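Cysteine desulfurase (Stenotrophomonas maltophilia, PDB 6WCI) probably removes sulfur from L-cysteine with the help of pyridoxal 5'-phosphate, passing it to a sulfur carrier and releasing L-alanine. Local coordinates at residues A89-R94 with A289-E294; P105-L110 with A258-L263; I138-H143 with H386-Y391; T167-L172 with E347-A352. One frame throughout, in Å; residues are numbered along the deposited sequence.

Contact 1: A89-R94 with A289-E294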
loop_
_atom_site.group_PDB
_atom_site.type_symbol
_atom_site.label_atom_id
_atom_site.label_comp_id
_atom_site.label_asym_id
_atom_site.label_seq_id
_atom_site.Cartn_x
_atom_site.Cartn_y
_atom_site.Cartn_z
ATOM N N ALA B 89 -11.951 -14.132 -0.244
ATOM C CA ALA B 89 -11.476 -13.593 1.027
ATOM C C ALA B 89 -11.285 -12.083 0.949
ATOM O O ALA B 89 -11.630 -11.350 1.887
ATOM C CB ALA B 89 -10.170 -14.288 1.417
ATOM N N TYR B 90 -10.750 -11.599 -0.170
ATOM C CA TYR B 90 -10.439 -10.181 -0.297
ATOM C C TYR B 90 -11.708 -9.348 -0.406
ATOM O O TYR B 90 -11.890 -8.371 0.331
ATOM C CB TYR B 90 -9.532 -9.971 -1.506
ATOM C CG TYR B 90 -9.286 -8.526 -1.874
ATOM C CD1 TYR B 90 -8.480 -7.708 -1.085
ATOM C CD2 TYR B 90 -9.830 -7.990 -3.036
ATOM C CE1 TYR B 90 -8.255 -6.370 -1.432
ATOM C CE2 TYR B 90 -9.605 -6.672 -3.393
ATOM C CZ TYR B 90 -8.815 -5.867 -2.597
ATOM O OH TYR B 90 -8.598 -4.554 -2.976
ATOM N N GLU B 91 -12.603 -9.717 -1.322
ATOM C CA GLU B 91 -13.874 -9.016 -1.392
ATOM C C GLU B 91 -14.715 -9.276 -0.152
ATOM O O GLU B 91 -15.515 -8.420 0.230
ATOM C CB GLU B 91 -14.634 -9.407 -2.658
ATOM C CG GLU B 91 -14.003 -8.871 -3.948
ATOM C CD GLU B 91 -13.947 -7.333 -4.013
ATOM O OE1 GLU B 91 -14.746 -6.660 -3.323
ATOM O OE2 GLU B 91 -13.095 -6.799 -4.765
ATOM N N GLY B 92 -14.558 -10.440 0.482
ATOM C CA GLY B 92 -15.218 -10.660 1.763
ATOM C C GLY B 92 -14.775 -9.659 2.813
ATOM O O GLY B 92 -15.572 -9.216 3.644
ATOM N N ALA B 93 -13.499 -9.271 2.775
ATOM C CA ALA B 93 -12.976 -8.320 3.747
ATOM C C ALA B 93 -13.556 -6.934 3.525
ATOM O O ALA B 93 -13.805 -6.200 4.486
ATOM C CB ALA B 93 -11.453 -8.274 3.663
ATOM N N ARG B 94 -13.758 -6.555 2.258
ATOM C CA ARG B 94 -14.419 -5.292 1.955
ATOM C C ARG B 94 -15.842 -5.273 2.500
ATOM O O ARG B 94 -16.317 -4.236 2.977
ATOM C CB ARG B 94 -14.415 -5.038 0.438
ATOM C CG ARG B 94 -14.966 -3.658 0.054
ATOM C CD ARG B 94 -15.505 -3.590 -1.385
ATOM N NE ARG B 94 -14.543 -4.086 -2.359
ATOM C CZ ARG B 94 -13.568 -3.358 -2.891
ATOM N NH1 ARG B 94 -13.417 -2.084 -2.550
ATOM N NH2 ARG B 94 -12.735 -3.910 -3.770
ATOM N N ALA B 289 -16.606 2.682 -9.654
ATOM C CA ALA B 289 -16.204 2.593 -8.268
ATOM C C ALA B 289 -16.724 1.286 -7.673
ATOM O O ALA B 289 -17.803 0.810 -8.044
ATOM C CB ALA B 289 -16.758 3.786 -7.477
ATOM N N PRO B 290 -15.996 0.696 -6.713
ATOM C CA PRO B 290 -14.762 1.252 -6.141
ATOM C C PRO B 290 -13.471 0.907 -6.901
ATOM O O PRO B 290 -12.462 1.579 -6.683
ATOM C CB PRO B 290 -14.729 0.626 -4.741
ATOM C CG PRO B 290 -15.359 -0.731 -4.937
ATOM C CD PRO B 290 -16.460 -0.499 -5.982
ATOM N N HIS B 291 -13.491 -0.137 -7.740
ATOM C CA HIS B 291 -12.262 -0.588 -8.401
ATOM C C HIS B 291 -11.659 0.485 -9.297
ATOM O O HIS B 291 -10.447 0.463 -9.537
ATOM C CB HIS B 291 -12.532 -1.853 -9.210
ATOM C CG HIS B 291 -12.856 -3.037 -8.360
ATOM N ND1 HIS B 291 -14.147 -3.457 -8.132
ATOM C CD2 HIS B 291 -12.056 -3.866 -7.651
ATOM C CE1 HIS B 291 -14.128 -4.508 -7.330
ATOM N NE2 HIS B 291 -12.872 -4.774 -7.024
ATOM N N LYS B 292 -12.482 1.412 -9.787
ATOM C CA LYS B 292 -12.044 2.629 -10.459
ATOM C C LYS B 292 -10.865 3.293 -9.754
ATOM O O LYS B 292 -9.997 3.883 -10.408
ATOM C CB LYS B 292 -13.234 3.594 -10.548
ATOM C CG LYS B 292 -12.979 4.928 -11.225
ATOM C CD LYS B 292 -14.263 5.754 -11.206
ATOM C CE LYS B 292 -14.070 7.136 -11.797
ATOM N NZ LYS B 292 -15.350 7.876 -11.783
ATOM N N PHE B 293 -10.823 3.203 -8.419
ATOM C CA PHE B 293 -9.822 3.891 -7.615
ATOM C C PHE B 293 -8.827 2.935 -6.959
ATOM O O PHE B 293 -8.040 3.369 -6.114
ATOM C CB PHE B 293 -10.501 4.782 -6.556
ATOM C CG PHE B 293 -11.370 5.865 -7.149
ATOM C CD1 PHE B 293 -10.798 6.976 -7.765
ATOM C CD2 PHE B 293 -12.751 5.760 -7.118
ATOM C CE1 PHE B 293 -11.604 7.980 -8.338
ATOM C CE2 PHE B 293 -13.567 6.751 -7.675
ATOM C CZ PHE B 293 -12.988 7.868 -8.295
ATOM N N GLU B 294 -8.810 1.660 -7.365
ATOM C CA GLU B 294 -7.896 0.638 -6.846
ATOM C C GLU B 294 -7.085 0.084 -8.019
ATOM O O GLU B 294 -7.485 -0.895 -8.657
ATOM C CB GLU B 294 -8.679 -0.481 -6.110
ATOM C CG GLU B 294 -9.437 0.010 -4.854
ATOM C CD GLU B 294 -10.610 -0.886 -4.470
ATOM O OE1 GLU B 294 -10.827 -1.915 -5.151
ATOM O OE2 GLU B 294 -11.327 -0.557 -3.493
HETATM O O HOH W 1 -9.080 -3.894 -5.649
#
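Arg94 on helix 81-101 reaches tip to tip with Glu294 of the loop 289-294. The grip is end-on: NH1 of Arg94 gives a nearly straight bond to Glu294 OE2 (2.8 Å), and NH2 of Arg94 bonds Glu294 OE1 (3.1 Å). Both oxygens use their syn lone pairs. Guanidinium and carboxylate lie nearly coplanar, 17° apart.

The Arg94 chain leaves the helix with CG anti to the backbone N (chi1 -174°) and bends at chi3. Its NE side faces Glu91, one turn back on the same helix. There NE of Arg94 bonds Glu91 OE1 (2.8 Å), while NH2 of Arg94 bonds Glu91 OE2 as well. The guanidinium thus has a carboxylate at two of its edges. Pro290, which follows a cis peptide bond, covers one face: its CG lies 3.4 Å from Arg94 NH1, offset toward the rim.

His291 meets Glu91 tip to tip. Its NE2 donates to Glu91 OE2 (3.0 Å), which lies close to the imidazole plane. His291 NE2 and Arg94 NH2 come to this oxygen from opposite faces of the carboxylate. A water links Tyr90 OH with Glu294 OE1, donating to the carboxylate at 2.7 Å.

Arg94 NH1 also bonds Leu108 O, and Glu294 OE2 also accepts from Leu110 N, so strand 108-111 joins the network. Two acids share one arginine in a mostly buried place. The positive guanidinium probably offsets their mutual repulsion, and its four bonds to them fix its rotation.

Contact 2: P105-L110 with A258-L263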
loop_
_atom_site.group_PDB
_atom_site.type_symbol
_atom_site.label_atom_id
_atom_site.label_comp_id
_atom_site.label_asym_id
_atom_site.label_seq_id
_atom_site.Cartn_x
_atom_site.Cartn_y
_atom_site.Cartn_z
ATOM N N PRO B 105 -20.466 -1.641 0.568
ATOM C CA PRO B 105 -19.094 -1.936 0.131
ATOM C C PRO B 105 -18.770 -1.346 -1.229
ATOM O O PRO B 105 -17.602 -1.044 -1.504
ATOM C CB PRO B 105 -19.051 -3.469 0.130
ATOM C CG PRO B 105 -20.477 -3.904 0.037
ATOM C CD PRO B 105 -21.291 -2.852 0.709
ATOM N N SER B 106 -19.778 -1.147 -2.079
ATOM C CA SER B 106 -19.567 -0.528 -3.384
ATOM C C SER B 106 -19.047 0.901 -3.279
ATOM O O SER B 106 -18.453 1.407 -4.238
ATOM C CB SER B 106 -20.876 -0.548 -4.176
ATOM O OG SER B 106 -20.633 -0.599 -5.566
ATOM N N ASP B 107 -19.272 1.571 -2.147
ATOM C CA ASP B 107 -18.819 2.936 -1.934
ATOM C C ASP B 107 -17.572 3.014 -1.067
ATOM O O ASP B 107 -17.241 4.096 -0.569
ATOM C CB ASP B 107 -19.930 3.774 -1.296
ATOM C CG ASP B 107 -21.234 3.723 -2.076
ATOM O OD1 ASP B 107 -21.203 3.436 -3.298
ATOM O OD2 ASP B 107 -22.292 3.979 -1.460
ATOM N N LEU B 108 -16.879 1.900 -0.867
ATOM C CA LEU B 108 -15.735 1.830 0.035
ATOM C C LEU B 108 -14.494 1.486 -0.778
ATOM O O LEU B 108 -14.372 0.369 -1.302
ATOM C CB LEU B 108 -15.983 0.796 1.133
ATOM C CG LEU B 108 -15.041 0.771 2.328
ATOM C CD1 LEU B 108 -15.123 2.087 3.113
ATOM C CD2 LEU B 108 -15.380 -0.417 3.213
ATOM N N VAL B 109 -13.578 2.439 -0.874
ATOM C CA VAL B 109 -12.336 2.269 -1.615
ATOM C C VAL B 109 -11.252 1.823 -0.646
ATOM O O VAL B 109 -11.002 2.492 0.361
ATOM C CB VAL B 109 -11.942 3.577 -2.319
ATOM C CG1 VAL B 109 -10.647 3.395 -3.101
ATOM C CG2 VAL B 109 -13.077 4.060 -3.233
ATOM N N LEU B 110 -10.604 0.696 -0.949
ATOM C CA LEU B 110 -9.538 0.155 -0.113
ATOM C C LEU B 110 -8.197 0.721 -0.570
ATOM O O LEU B 110 -7.921 0.768 -1.771
ATOM C CB LEU B 110 -9.528 -1.376 -0.186
ATOM C CG LEU B 110 -10.854 -2.083 0.139
ATOM C CD1 LEU B 110 -10.769 -3.578 -0.074
ATOM C CD2 LEU B 110 -11.278 -1.787 1.582
ATOM N N ALA B 258 -17.059 7.296 0.520
ATOM C CA ALA B 258 -17.532 8.527 -0.097
ATOM C C ALA B 258 -18.966 8.338 -0.554
ATOM O O ALA B 258 -19.396 7.220 -0.848
ATOM C CB ALA B 258 -16.660 8.940 -1.295
ATOM N N ARG B 259 -19.702 9.445 -0.624
ATOM C CA ARG B 259 -20.996 9.413 -1.284
ATOM C C ARG B 259 -20.831 8.925 -2.718
ATOM O O ARG B 259 -19.834 9.227 -3.380
ATOM C CB ARG B 259 -21.635 10.798 -1.258
ATOM C CG ARG B 259 -21.749 11.358 0.152
ATOM C CD ARG B 259 -22.216 12.777 0.109
ATOM N NE ARG B 259 -23.440 12.900 -0.666
ATOM C CZ ARG B 259 -24.658 12.827 -0.140
ATOM N NH1 ARG B 259 -24.802 12.621 1.165
ATOM N NH2 ARG B 259 -25.730 12.963 -0.915
ATOM N N ARG B 260 -21.815 8.151 -3.189
ATOM C CA ARG B 260 -21.726 7.553 -4.520
ATOM C C ARG B 260 -21.612 8.616 -5.607
ATOM O O ARG B 260 -20.887 8.427 -6.595
ATOM C CB ARG B 260 -22.947 6.668 -4.784
ATOM C CG ARG B 260 -22.893 5.932 -6.128
ATOM C CD ARG B 260 -21.889 4.814 -6.024
ATOM N NE ARG B 260 -21.501 4.230 -7.301
ATOM C CZ ARG B 260 -20.585 3.278 -7.406
ATOM N NH1 ARG B 260 -19.987 2.824 -6.306
ATOM N NH2 ARG B 260 -20.262 2.787 -8.593
ATOM N N GLU B 261 -22.326 9.737 -5.446
ATOM C CA GLU B 261 -22.295 10.794 -6.459
ATOM C C GLU B 261 -20.886 11.338 -6.668
ATOM O O GLU B 261 -20.530 11.720 -7.787
ATOM C CB GLU B 261 -23.244 11.934 -6.072
ATOM C CG GLU B 261 -22.829 12.667 -4.808
ATOM C CD GLU B 261 -23.657 13.905 -4.524
ATOM O OE1 GLU B 261 -24.128 14.549 -5.484
ATOM O OE2 GLU B 261 -23.830 14.232 -3.330
ATOM N N HIS B 262 -20.071 11.380 -5.611
ATOM C CA HIS B 262 -18.701 11.858 -5.762
ATOM C C HIS B 262 -17.833 10.820 -6.452
ATOM O O HIS B 262 -17.038 11.157 -7.337
ATOM C CB HIS B 262 -18.116 12.226 -4.398
ATOM C CG HIS B 262 -18.861 13.325 -3.707
ATOM N ND1 HIS B 262 -19.551 14.297 -4.395
ATOM C CD2 HIS B 262 -19.036 13.598 -2.391
ATOM C CE1 HIS B 262 -20.117 15.127 -3.532
ATOM N NE2 HIS B 262 -19.818 14.724 -2.311
ATOM N N LEU B 263 -17.959 9.553 -6.059
ATOM C CA LEU B 263 -17.121 8.532 -6.674
ATOM C C LEU B 263 -17.378 8.445 -8.174
ATOM O O LEU B 263 -16.454 8.198 -8.959
ATOM C CB LEU B 263 -17.356 7.177 -6.010
ATOM C CG LEU B 263 -16.879 6.988 -4.568
ATOM C CD1 LEU B 263 -17.482 5.717 -3.999
ATOM C CD2 LEU B 263 -15.359 6.937 -4.501
HETATM O O HOH W 2 -22.891 6.699 -1.195
#
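Ser106 and Asp107 meet the side chain of Arg260 at the start of helix 260-265. The carbonyl O of Ser106 lies 2.9 Å from Arg260 NH1, at the edge of the guanidinium and in its plane. Asp107 follows, with the largest surface covered in this contact. Its side chain crosses that of Arg260 at about a right angle. Asp107 OD1 and Arg260 NH1 form a salt bridge whose hydrogen bond is weak (3.3 Å). The same OD1 of Asp107 lies against Arg260 CD (3.1 Å). The bend of Arg260 at chi2 (74°) turns CD toward this oxygen. A water donates to Asp107 OD2 and accepts a weak bond from Arg260 N. Asp107 O takes a weak bond from Ala258 N (3.4 Å), and Asp107 CA packs on Leu263 CD1. Leu108 turns its side chain the other way. Val109 points back toward the helix, where its CG2 touches Leu263 CD2 (3.9 Å) as the two side chains slide past each other.

Strand 108-111 is one of the two outermost strands of the seven-stranded sheet within this chain, antiparallel to strand 254-258. Helix 260-265 begins just after that neighbouring strand. Leu263 and Val109 also pack on Phe293, while Leu108 packs on Leu101 of helix 81-101.

Contact 3: I138-H143 with H386-Y391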
loop_
_atom_site.group_PDB
_atom_site.type_symbol
_atom_site.label_atom_id
_atom_site.label_comp_id
_atom_site.label_asym_id
_atom_site.label_seq_id
_atom_site.Cartn_x
_atom_site.Cartn_y
_atom_site.Cartn_z
ATOM N N ILE B 138 -9.556 24.151 7.374
ATOM C CA ILE B 138 -8.889 23.039 8.052
ATOM C C ILE B 138 -8.823 23.369 9.533
ATOM O O ILE B 138 -8.430 24.484 9.891
ATOM C CB ILE B 138 -7.462 22.815 7.513
ATOM C CG1 ILE B 138 -7.457 22.772 5.973
ATOM C CG2 ILE B 138 -6.822 21.577 8.156
ATOM C CD1 ILE B 138 -6.066 22.659 5.381
ATOM N N THR B 139 -9.167 22.411 10.397
ATOM C CA THR B 139 -9.165 22.721 11.827
ATOM C C THR B 139 -7.746 22.730 12.386
ATOM O O THR B 139 -6.847 22.049 11.884
ATOM C CB THR B 139 -10.003 21.733 12.643
ATOM O OG1 THR B 139 -9.162 20.684 13.140
ATOM C CG2 THR B 139 -11.119 21.143 11.819
ATOM N N ARG B 140 -7.568 23.514 13.452
ATOM C CA ARG B 140 -6.295 23.632 14.153
ATOM C C ARG B 140 -5.757 22.292 14.656
ATOM O O ARG B 140 -4.542 22.158 14.844
ATOM C CB ARG B 140 -6.480 24.607 15.327
ATOM C CG ARG B 140 -5.310 24.741 16.273
ATOM C CD ARG B 140 -4.088 25.289 15.569
ATOM N NE ARG B 140 -4.324 26.619 15.016
ATOM C CZ ARG B 140 -3.370 27.372 14.485
ATOM N NH1 ARG B 140 -2.120 26.923 14.447
ATOM N NH2 ARG B 140 -3.665 28.564 13.987
ATOM N N MET B 141 -6.619 21.297 14.864
ATOM C CA MET B 141 -6.224 20.053 15.510
ATOM C C MET B 141 -6.003 18.914 14.529
ATOM O O MET B 141 -5.791 17.777 14.964
ATOM C CB MET B 141 -7.270 19.641 16.550
ATOM C CG MET B 141 -8.563 19.108 15.954
ATOM S SD MET B 141 -9.703 18.483 17.215
ATOM C CE MET B 141 -9.947 19.933 18.247
ATOM N N GLU B 142 -6.049 19.190 13.221
ATOM C CA GLU B 142 -5.895 18.146 12.213
ATOM C C GLU B 142 -4.503 17.535 12.254
ATOM O O GLU B 142 -3.516 18.186 12.605
ATOM C CB GLU B 142 -6.150 18.695 10.804
ATOM C CG GLU B 142 -7.593 19.110 10.576
ATOM C CD GLU B 142 -8.562 18.035 11.038
ATOM O OE1 GLU B 142 -8.528 16.913 10.476
ATOM O OE2 GLU B 142 -9.340 18.307 11.977
ATOM N N HIS B 143 -4.439 16.263 11.881
ATOM C CA HIS B 143 -3.180 15.574 11.686
ATOM C C HIS B 143 -2.622 15.983 10.326
ATOM O O HIS B 143 -3.370 16.388 9.433
ATOM C CB HIS B 143 -3.441 14.067 11.797
ATOM C CG HIS B 143 -2.242 13.190 11.611
ATOM N ND1 HIS B 143 -1.796 12.802 10.368
ATOM C CD2 HIS B 143 -1.470 12.527 12.511
ATOM C CE1 HIS B 143 -0.767 11.984 10.504
ATOM N NE2 HIS B 143 -0.552 11.797 11.796
ATOM N N HIS B 386 1.950 19.508 14.004
ATOM C CA HIS B 386 2.732 20.685 14.368
ATOM C C HIS B 386 1.879 21.921 14.623
ATOM O O HIS B 386 2.165 22.633 15.600
ATOM C CB HIS B 386 3.782 20.966 13.286
ATOM C CG HIS B 386 4.819 19.893 13.157
ATOM N ND1 HIS B 386 5.884 19.990 12.287
ATOM C CD2 HIS B 386 4.953 18.703 13.786
ATOM C CE1 HIS B 386 6.632 18.905 12.390
ATOM N NE2 HIS B 386 6.085 18.106 13.288
ATOM N N PRO B 387 0.855 22.247 13.819
ATOM C CA PRO B 387 0.128 23.504 14.075
ATOM C C PRO B 387 -0.660 23.478 15.366
ATOM O O PRO B 387 -0.799 24.525 16.007
ATOM C CB PRO B 387 -0.795 23.640 12.854
ATOM C CG PRO B 387 -0.218 22.730 11.824
ATOM C CD PRO B 387 0.366 21.590 12.596
ATOM N N LEU B 388 -1.174 22.314 15.773
ATOM C CA LEU B 388 -1.862 22.214 17.053
ATOM C C LEU B 388 -0.926 22.573 18.200
ATOM O O LEU B 388 -1.279 23.373 19.076
ATOM C CB LEU B 388 -2.436 20.809 17.233
ATOM C CG LEU B 388 -3.080 20.524 18.596
ATOM C CD1 LEU B 388 -4.240 21.478 18.865
ATOM C CD2 LEU B 388 -3.532 19.076 18.679
ATOM N N LEU B 389 0.285 22.005 18.194
ATOM C CA LEU B 389 1.283 22.336 19.207
ATOM C C LEU B 389 1.647 23.816 19.192
ATOM O O LEU B 389 1.983 24.380 20.237
ATOM C CB LEU B 389 2.539 21.489 19.005
ATOM C CG LEU B 389 2.611 20.161 19.762
ATOM C CD1 LEU B 389 1.694 19.102 19.154
ATOM C CD2 LEU B 389 4.044 19.668 19.815
ATOM N N GLN B 390 1.599 24.459 18.026
ATOM C CA GLN B 390 1.929 25.878 17.973
ATOM C C GLN B 390 0.894 26.708 18.722
ATOM O O GLN B 390 1.250 27.655 19.429
ATOM C CB GLN B 390 2.051 26.338 16.523
ATOM N N TYR B 391 -0.387 26.355 18.596
ATOM C CA TYR B 391 -1.431 27.066 19.332
ATOM C C TYR B 391 -1.222 26.970 20.842
ATOM O O TYR B 391 -1.474 27.936 21.575
ATOM C CB TYR B 391 -2.804 26.517 18.939
ATOM C CG TYR B 391 -3.929 26.897 19.882
ATOM C CD1 TYR B 391 -4.573 28.126 19.774
ATOM C CD2 TYR B 391 -4.354 26.017 20.876
ATOM C CE1 TYR B 391 -5.602 28.470 20.635
ATOM C CE2 TYR B 391 -5.376 26.352 21.734
ATOM C CZ TYR B 391 -6.001 27.575 21.610
ATOM O OH TYR B 391 -7.022 27.897 22.472
HETATM O O HOH W 3 -2.669 20.354 13.872
#
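Leu388 and Pro387 of helix 386-392 lie against the turn at Arg140 and Met141. The buried part is carried by Leu388. Its CB sits 3.5 Å from Arg140 O. With chi2 at 60°, its CD1 branch meets CA and CB of Met141, both at 4.2 Å. The CB of Met141 is directed away from the helix, and CA and CB make the contact.

A type I turn from Thr139 to Glu142 shapes this surface. Thr139 OG1 accepts from Met141 N in an ST turn and donates to Glu142 OE2 (2.7 Å). A bound water links the two backbones. It donates to Arg140 O and Glu142 O, and accepts a weak bond from Leu388 N.

Arg140 is partly exposed, yet it contributes the largest covered surface. NH1 of Arg140 donates to Pro387 O (3.2 Å), coming from above the carbonyl plane. Tyr391 N donates to the same oxygen from its opposite face, as part of the helix. The charge of Arg140 has its salt bridge elsewhere, from NE to Glu165. The looser rim is at Tyr391. The bend of Arg140 at chi2 (63°) places CD, which lies 3.8 Å from Tyr391 CB.

The turn follows strand 135-139, which lies between strands 160-164 and 185-191 in the seven-stranded sheet. Met141 packs on Thr191 of the latter strand and Arg140 on Val163 of the former. Phe281 of the second subunit packs on Ile138, Arg140 and Pro387, placing the contact at the dimer interface.

Contact 4: T167-L172 with E347-A352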
loop_
_atom_site.group_PDB
_atom_site.type_symbol
_atom_site.label_atom_id
_atom_site.label_comp_id
_atom_site.label_asym_id
_atom_site.label_seq_id
_atom_site.Cartn_x
_atom_site.Cartn_y
_atom_site.Cartn_z
ATOM N N THR B 167 -10.637 25.947 21.237
ATOM C CA THR B 167 -10.557 26.614 22.528
ATOM C C THR B 167 -9.582 25.881 23.445
ATOM O O THR B 167 -9.313 24.690 23.259
ATOM C CB THR B 167 -11.946 26.698 23.173
ATOM O OG1 THR B 167 -12.544 25.402 23.219
ATOM C CG2 THR B 167 -12.835 27.609 22.369
ATOM N N PRO B 168 -9.009 26.579 24.452
ATOM C CA PRO B 168 -7.901 26.000 25.232
ATOM C C PRO B 168 -8.180 24.661 25.900
ATOM O O PRO B 168 -7.248 24.031 26.406
ATOM C CB PRO B 168 -7.629 27.073 26.294
ATOM C CG PRO B 168 -8.053 28.343 25.653
ATOM C CD PRO B 168 -9.232 27.999 24.787
ATOM N N ASP B 169 -9.435 24.225 25.950
ATOM C CA ASP B 169 -9.748 22.898 26.458
ATOM C C ASP B 169 -9.636 21.820 25.379
ATOM O O ASP B 169 -9.955 20.652 25.644
ATOM C CB ASP B 169 -11.150 22.891 27.081
ATOM C CG ASP B 169 -12.249 23.138 26.057
ATOM O OD1 ASP B 169 -11.966 23.748 25.002
ATOM O OD2 ASP B 169 -13.400 22.720 26.309
ATOM N N GLY B 170 -9.190 22.182 24.177
ATOM C CA GLY B 170 -9.020 21.232 23.094
ATOM C C GLY B 170 -10.257 20.971 22.265
ATOM O O GLY B 170 -10.226 20.100 21.390
ATOM N N ALA B 171 -11.349 21.675 22.529
ATOM C CA ALA B 171 -12.579 21.505 21.780
ATOM C C ALA B 171 -12.584 22.443 20.587
ATOM O O ALA B 171 -11.973 23.516 20.612
ATOM C CB ALA B 171 -13.799 21.780 22.664
ATOM N N LEU B 172 -13.288 22.029 19.539
ATOM C CA LEU B 172 -13.422 22.842 18.336
ATOM C C LEU B 172 -14.382 24.005 18.594
ATOM O O LEU B 172 -15.536 23.793 18.977
ATOM C CB LEU B 172 -13.911 21.953 17.189
ATOM C CG LEU B 172 -13.926 22.439 15.738
ATOM C CD1 LEU B 172 -12.517 22.628 15.189
ATOM C CD2 LEU B 172 -14.709 21.445 14.903
ATOM N N GLU B 347 -8.814 18.517 27.238
ATOM C CA GLU B 347 -9.799 18.134 28.241
ATOM C C GLU B 347 -11.191 18.497 27.759
ATOM O O GLU B 347 -11.996 19.097 28.477
ATOM C CB GLU B 347 -9.520 18.790 29.596
ATOM C CG GLU B 347 -8.080 19.235 29.807
ATOM C CD GLU B 347 -7.942 20.750 29.917
ATOM O OE1 GLU B 347 -6.797 21.249 29.996
ATOM O OE2 GLU B 347 -8.980 21.446 29.932
ATOM N N ALA B 348 -11.478 18.155 26.508
ATOM C CA ALA B 348 -12.789 18.399 25.941
ATOM C C ALA B 348 -13.830 17.563 26.681
ATOM O O ALA B 348 -13.487 16.598 27.360
ATOM C CB ALA B 348 -12.788 18.061 24.450
ATOM N N PRO B 349 -15.112 17.932 26.587
ATOM C CA PRO B 349 -16.156 17.157 27.278
ATOM C C PRO B 349 -16.191 15.676 26.921
ATOM O O PRO B 349 -16.122 14.833 27.823
ATOM C CB PRO B 349 -17.442 17.869 26.853
ATOM C CG PRO B 349 -17.015 19.290 26.708
ATOM C CD PRO B 349 -15.627 19.227 26.111
ATOM N N GLU B 350 -16.311 15.332 25.637
ATOM C CA GLU B 350 -16.256 13.937 25.219
ATOM C C GLU B 350 -14.900 13.657 24.582
ATOM O O GLU B 350 -14.404 14.448 23.777
ATOM C CB GLU B 350 -17.382 13.577 24.245
ATOM C CG GLU B 350 -17.356 12.087 23.883
ATOM C CD GLU B 350 -18.519 11.620 23.016
ATOM O OE1 GLU B 350 -19.057 12.425 22.225
ATOM O OE2 GLU B 350 -18.885 10.426 23.130
ATOM N N LYS B 351 -14.309 12.522 24.943
ATOM C CA LYS B 351 -12.904 12.278 24.658
ATOM C C LYS B 351 -12.660 10.780 24.511
ATOM O O LYS B 351 -13.291 9.973 25.199
ATOM C CB LYS B 351 -12.051 12.872 25.788
ATOM C CG LYS B 351 -10.607 13.169 25.457
ATOM C CD LYS B 351 -9.893 13.721 26.687
ATOM C CE LYS B 351 -8.623 12.958 26.949
ATOM N NZ LYS B 351 -7.407 13.808 26.996
ATOM N N ALA B 352 -11.756 10.414 23.602
ATOM C CA ALA B 352 -11.248 9.050 23.535
ATOM C C ALA B 352 -10.052 8.896 24.476
ATOM O O ALA B 352 -9.485 9.877 24.958
ATOM C CB ALA B 352 -10.858 8.687 22.097
#
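Asp169 and Glu347 bring two loops together through their backbones. Asp169 has the most surface buried here, Glu347 comes next, and Ala348 third.

Asp169 O accepts from Glu347 N (2.9 Å). The donor stands above the carbonyl plane, and the N-H...O angle is 142°. Ala348 N is almost as near to this oxygen, but its angle is too poor for a bond. The side chain of Asp169 is turned back into its own loop. Its CG stands between the backbone N and the carbonyl carbon (chi1 65°). OD1 accepts from Ala171 N (3.3 Å), which meets it from above the carboxylate plane. The other oxygen, OD2, faces Pro349 CD at 4.1 Å, where the two side chains cross at about a right angle.

Glu347 bends at chi2, and its OE2 lies 3.8 Å from Asp169 CA. The two carboxylates do not touch. Their like charges may repel weakly, with Asp169 OD2 and Glu347 OE2 5.9 Å apart.

Ala348 adds the apolar part. Its CB meets Ala171 CB (4.2 Å) and also lies near Asp169 O. Gly170 has a positive phi (86°), which suits glycine at the end of the turn.

The loop 167-172 combines a type I beta turn, Thr167 to Gly170, with an Asx turn at Asp169. It docks on the connection between strands 342-345 and 354-359, neighbours in the six-stranded sheet.

In the fold
From the N terminus, helix 81-101 supplies the first half of contact 1, and strand 108-111 with the turn before it opens contact 2. Contact 2 closes at 258-263 and contact 1 later, at 289-294, so the second lies within the span of the first. The two touch directly, with Pro290 packed on Ser106, at one edge of the seven-stranded sheet. Contacts 3 and 4 start inside both spans and end beyond them, so they cross contacts 1 and 2. Contact 4 falls within contact 3, and the two meet where Tyr391 packs on Pro168. They tie the seven-stranded sheet's loops to helix 386-392 and the six-stranded sheet.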